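Local coordinates for archaemetzincin (Archaeoglobus fulgidus, PDB 3ZVS), which is probably a zinc-dependent metalloprotease of the metzincin type, with one catalytic and one apparently structural zinc ion and no known natural substrate, at residues 60-68 against 115-123. Numbering follows the deposited sequence.
Sequences PPIKVTLGV and AVHEIGHVL. With ZN (zinc ion), chain D.
L66 on strand 65-68 and V64 in the loop just before it pack against one face of the C-terminal part of helix 104-122, the active-site helix. L66 spreads its two methyls over that face: CD2 lies 4.0 Å from A115 CB and also meets I119 CD1, while CD1 rests 4.0 Å from E118 CB. Its CG stands anti to the backbone N (chi1 177°), which carries the branched end out to the helix. One helical turn beyond E118 and I119, V122 and L123 receive V64, whose CG2 touches both V122 CG1, 4.0 Å away, and L123 CD2, 4.1 Å away.

A single hydrogen bond crosses, from the exposed K63. Its chain runs extended until its last torsion bends, and NZ reaches V122 O at 3.1 Å, near the helix C-terminus; the ammonium comes from above the carbonyl plane, 36° out of it. The same nitrogen also donates to G89 O, its stronger partner. Within the loop leading into the strand, T65 OG1 donates to I62 O (2.7 Å) in the carbonyl plane, spanning the cis peptide before V64.

The helix bears the HExxH motif: H117 and H121 bind the catalytic zinc through NE2, with H127 as third histidine, and E118, the probable proton acceptor, touches L66 only through its CB. The strand lies between strands 2-7 and 91-95 of the main sheet; A92 also meets L66, E118 and V122, and helix 12-26 packs on A115 and I119.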
ATOM      1  N   PRO A  60      10.938  -3.998   8.865  1.00 21.58           N
ATOM      2  CA  PRO A  60      11.642  -3.226   9.886  1.00 28.11           C
ATOM      3  C   PRO A  60      10.776  -2.064  10.337  1.00 23.51           C
ATOM      4  O   PRO A  60      10.111  -1.462   9.487  1.00 21.19           O
ATOM      5  CB  PRO A  60      12.885  -2.715   9.147  1.00 33.65           C
ATOM      6  CG  PRO A  60      12.511  -2.689   7.719  1.00 33.56           C
ATOM      7  CD  PRO A  60      11.528  -3.812   7.525  1.00 28.26           C
ATOM      8  N   PRO A  61      10.763  -1.761  11.639  1.00 24.00           N
ATOM      9  CA  PRO A  61       9.962  -0.642  12.153  1.00 24.80           C
ATOM     10  C   PRO A  61      10.648   0.717  11.946  1.00 21.77           C
ATOM     11  O   PRO A  61      10.942   1.445  12.896  1.00 24.78           O
ATOM     12  CB  PRO A  61       9.819  -0.979  13.644  1.00 28.96           C
ATOM     13  CG  PRO A  61      11.046  -1.748  13.963  1.00 28.46           C
ATOM     14  CD  PRO A  61      11.416  -2.516  12.726  1.00 29.53           C
ATOM     15  N   ILE A  62      10.888   1.054  10.692  1.00 20.45           N
ATOM     16  CA  ILE A  62      11.534   2.301  10.364  1.00 20.85           C
ATOM     17  C   ILE A  62      10.529   3.144   9.599  1.00 20.18           C
ATOM     18  O   ILE A  62      10.091   2.776   8.518  1.00 21.55           O
ATOM     19  CB  ILE A  62      12.783   2.047   9.526  1.00 23.83           C
ATOM     20  CG1 ILE A  62      13.765   1.179  10.332  1.00 26.96           C
ATOM     21  CG2 ILE A  62      13.394   3.360   9.114  1.00 23.98           C
ATOM     22  CD1 ILE A  62      14.919   0.680   9.530  1.00 30.49           C
ATOM     23  N   LYS A  63      10.152   4.280  10.160  1.00 18.30           N
ATOM     24  CA  LYS A  63       9.122   5.108   9.547  1.00 17.56           C
ATOM     25  C   LYS A  63       9.686   5.835   8.338  1.00 18.91           C
ATOM     26  O   LYS A  63      10.715   6.520   8.467  1.00 21.86           O
ATOM     27  CB  LYS A  63       8.610   6.128  10.574  1.00 23.63           C
ATOM     28  CG  LYS A  63       7.431   6.960  10.106  1.00 23.94           C
ATOM     29  CD  LYS A  63       6.871   7.844  11.245  1.00 32.78           C
ATOM     30  CE  LYS A  63       5.535   8.512  10.891  1.00 42.22           C
ATOM     31  NZ  LYS A  63       4.398   8.018  11.753  1.00 33.24           N
ATOM     32  N   VAL A  64       9.086   5.737   7.145  1.00 16.61           N
ATOM     33  CA  VAL A  64       7.964   4.884   6.780  1.00 14.18           C
ATOM     34  C   VAL A  64       8.492   3.709   5.950  1.00 14.67           C
ATOM     35  O   VAL A  64       9.282   3.918   5.039  1.00 14.60           O
ATOM     36  CB  VAL A  64       6.972   5.647   5.868  1.00 13.52           C
ATOM     37  CG1 VAL A  64       5.858   4.731   5.337  1.00 15.79           C
ATOM     38  CG2 VAL A  64       6.362   6.845   6.600  1.00 17.32           C
ATOM     39  N   THR A  65       8.066   2.490   6.269  1.00 12.71           N
ATOM     40  CA  THR A  65       8.411   1.329   5.465  1.00 12.47           C
ATOM     41  C   THR A  65       7.144   0.710   4.908  1.00 11.01           C
ATOM     42  O   THR A  65       6.248   0.336   5.656  1.00 13.88           O
ATOM     43  CB  THR A  65       9.217   0.293   6.279  1.00 15.05           C
ATOM     44  OG1 THR A  65      10.455   0.882   6.672  1.00 16.82           O
ATOM     45  CG2 THR A  65       9.476  -0.965   5.447  1.00 15.31           C
ATOM     46  N   LEU A  66       7.084   0.651   3.581  1.00 11.56           N
ATOM     47  CA  LEU A  66       5.948   0.090   2.853  1.00 11.27           C
ATOM     48  C   LEU A  66       6.373  -1.164   2.115  1.00  9.57           C
ATOM     49  O   LEU A  66       7.151  -1.108   1.169  1.00 11.08           O
ATOM     50  CB  LEU A  66       5.393   1.079   1.831  1.00 11.76           C
ATOM     51  CG  LEU A  66       4.232   0.549   0.974  1.00  9.80           C
ATOM     52  CD1 LEU A  66       2.950   0.357   1.768  1.00 11.15           C
ATOM     53  CD2 LEU A  66       3.972   1.475  -0.224  1.00 11.84           C
ATOM     54  N   GLY A  67       5.855  -2.307   2.560  1.00  9.56           N
ATOM     55  CA  GLY A  67       6.024  -3.553   1.835  1.00  8.73           C
ATOM     56  C   GLY A  67       5.042  -3.589   0.689  1.00 11.17           C
ATOM     57  O   GLY A  67       3.906  -3.117   0.834  1.00 13.09           O
ATOM     58  N   VAL A  68       5.463  -4.098  -0.460  1.00  9.21           N
ATOM     59  CA  VAL A  68       4.602  -4.148  -1.640  1.00  9.86           C
ATOM     60  C   VAL A  68       4.718  -5.526  -2.259  1.00  9.70           C
ATOM     61  O   VAL A  68       5.824  -5.988  -2.528  1.00  9.31           O
ATOM     62  CB  VAL A  68       4.989  -3.092  -2.701  1.00  9.90           C
ATOM     63  CG1 VAL A  68       3.974  -3.090  -3.812  1.00 11.75           C
ATOM     64  CG2 VAL A  68       5.109  -1.667  -2.097  1.00 10.48           C
ATOM     65  N   ALA A 115      -0.990   2.743  -2.726  1.00  9.43           N
ATOM     66  CA  ALA A 115       0.223   3.004  -1.943  1.00  9.81           C
ATOM     67  C   ALA A 115       0.111   4.292  -1.120  1.00 10.39           C
ATOM     68  O   ALA A 115       0.455   4.315   0.050  1.00 10.12           O
ATOM     69  CB  ALA A 115       1.460   3.090  -2.867  1.00  8.65           C
ATOM     70  N   VAL A 116      -0.364   5.361  -1.746  1.00  9.42           N
ATOM     71  CA  VAL A 116      -0.560   6.626  -1.073  1.00  9.49           C
ATOM     72  C   VAL A 116      -1.515   6.460   0.099  1.00  8.99           C
ATOM     73  O   VAL A 116      -1.270   6.982   1.191  1.00  9.89           O
ATOM     74  CB  VAL A 116      -1.053   7.662  -2.072  1.00  7.95           C
ATOM     75  CG1 VAL A 116      -1.510   8.949  -1.364  1.00 10.66           C
ATOM     76  CG2 VAL A 116       0.072   8.031  -3.056  1.00 10.94           C
ATOM     77  N   HIS A 117      -2.592   5.709  -0.115  1.00  9.30           N
ATOM     78  CA  HIS A 117      -3.574   5.418   0.944  1.00 10.43           C
ATOM     79  C   HIS A 117      -2.901   4.770   2.166  1.00 10.07           C
ATOM     80  O   HIS A 117      -3.087   5.158   3.306  1.00  9.57           O
ATOM     81  CB  HIS A 117      -4.649   4.505   0.362  1.00 10.32           C
ATOM     82  CG  HIS A 117      -5.724   4.146   1.329  1.00  9.69           C
ATOM     83  ND1 HIS A 117      -6.912   4.849   1.414  1.00  8.95           N
ATOM     84  CD2 HIS A 117      -5.796   3.177   2.282  1.00 10.64           C
ATOM     85  CE1 HIS A 117      -7.678   4.305   2.352  1.00  8.37           C
ATOM     86  NE2 HIS A 117      -7.024   3.285   2.888  1.00 10.68           N
ATOM     87  N   GLU A 118      -2.116   3.725   1.914  1.00  9.48           N
ATOM     88  CA  GLU A 118      -1.455   3.030   3.010  1.00  8.67           C
ATOM     89  C   GLU A 118      -0.483   3.945   3.754  1.00 10.76           C
ATOM     90  O   GLU A 118      -0.412   3.951   4.970  1.00 11.02           O
ATOM     91  CB  GLU A 118      -0.717   1.786   2.483  1.00 10.41           C
ATOM     92  CG  GLU A 118      -1.642   0.685   1.993  1.00 10.95           C
ATOM     93  CD  GLU A 118      -2.714   0.317   2.978  1.00 10.89           C
ATOM     94  OE1 GLU A 118      -2.418   0.209   4.198  1.00 12.00           O
ATOM     95  OE2 GLU A 118      -3.873   0.143   2.568  1.00 12.43           O
ATOM     96  N   ILE A 119       0.305   4.695   3.025  1.00  9.85           N
ATOM     97  CA  ILE A 119       1.279   5.579   3.650  1.00 10.67           C
ATOM     98  C   ILE A 119       0.538   6.664   4.451  1.00 11.97           C
ATOM     99  O   ILE A 119       0.954   7.019   5.531  1.00 11.44           O
ATOM    100  CB  ILE A 119       2.256   6.172   2.593  1.00  9.90           C
ATOM    101  CG1 ILE A 119       3.171   5.087   2.045  1.00 12.15           C
ATOM    102  CG2 ILE A 119       3.100   7.287   3.174  1.00 12.13           C
ATOM    103  CD1 ILE A 119       3.778   5.472   0.714  1.00 14.95           C
ATOM    104  N   GLY A 120      -0.584   7.150   3.934  1.00 11.24           N
ATOM    105  CA  GLY A 120      -1.380   8.107   4.681  1.00 11.38           C
ATOM    106  C   GLY A 120      -1.767   7.564   6.042  1.00 11.29           C
ATOM    107  O   GLY A 120      -1.738   8.315   7.020  1.00 12.26           O
ATOM    108  N   HIS A 121      -2.162   6.298   6.117  1.00 10.64           N
ATOM    109  CA  HIS A 121      -2.427   5.697   7.425  1.00 10.58           C
ATOM    110  C   HIS A 121      -1.202   5.694   8.331  1.00 13.18           C
ATOM    111  O   HIS A 121      -1.315   5.990   9.518  1.00 12.93           O
ATOM    112  CB  HIS A 121      -2.867   4.248   7.304  1.00  9.93           C
ATOM    113  CG  HIS A 121      -4.276   4.021   6.826  1.00  8.80           C
ATOM    114  ND1 HIS A 121      -5.384   4.653   7.352  1.00 10.28           N
ATOM    115  CD2 HIS A 121      -4.752   3.132   5.924  1.00  9.37           C
ATOM    116  CE1 HIS A 121      -6.480   4.155   6.783  1.00 10.25           C
ATOM    117  NE2 HIS A 121      -6.116   3.245   5.899  1.00 10.16           N
ATOM    118  N   VAL A 122      -0.016   5.380   7.789  1.00 11.57           N
ATOM    119  CA  VAL A 122       1.184   5.387   8.627  1.00 12.81           C
ATOM    120  C   VAL A 122       1.422   6.796   9.196  1.00 13.37           C
ATOM    121  O   VAL A 122       1.880   6.936  10.337  1.00 14.96           O
ATOM    122  CB  VAL A 122       2.442   4.875   7.877  1.00 13.10           C
ATOM    123  CG1 VAL A 122       3.640   4.853   8.826  1.00 15.88           C
ATOM    124  CG2 VAL A 122       2.195   3.485   7.321  1.00 14.14           C
ATOM    125  N   LEU A 123       1.065   7.803   8.419  1.00 12.35           N
ATOM    126  CA  LEU A 123       1.214   9.201   8.827  1.00 13.80           C
ATOM    127  C   LEU A 123       0.105   9.678   9.742  1.00 16.90           C
ATOM    128  O   LEU A 123       0.068  10.856  10.088  1.00 21.74           O
ATOM    129  CB  LEU A 123       1.277  10.137   7.620  1.00 14.99           C
ATOM    130  CG  LEU A 123       2.414   9.842   6.664  1.00 15.97           C
ATOM    131  CD1 LEU A 123       2.360  10.777   5.471  1.00 18.94           C
ATOM    132  CD2 LEU A 123       3.756   9.896   7.382  1.00 19.04           C
TER
HETATM  133 ZN    ZN D1159      -7.450   2.277   4.651  1.00 10.42          ZN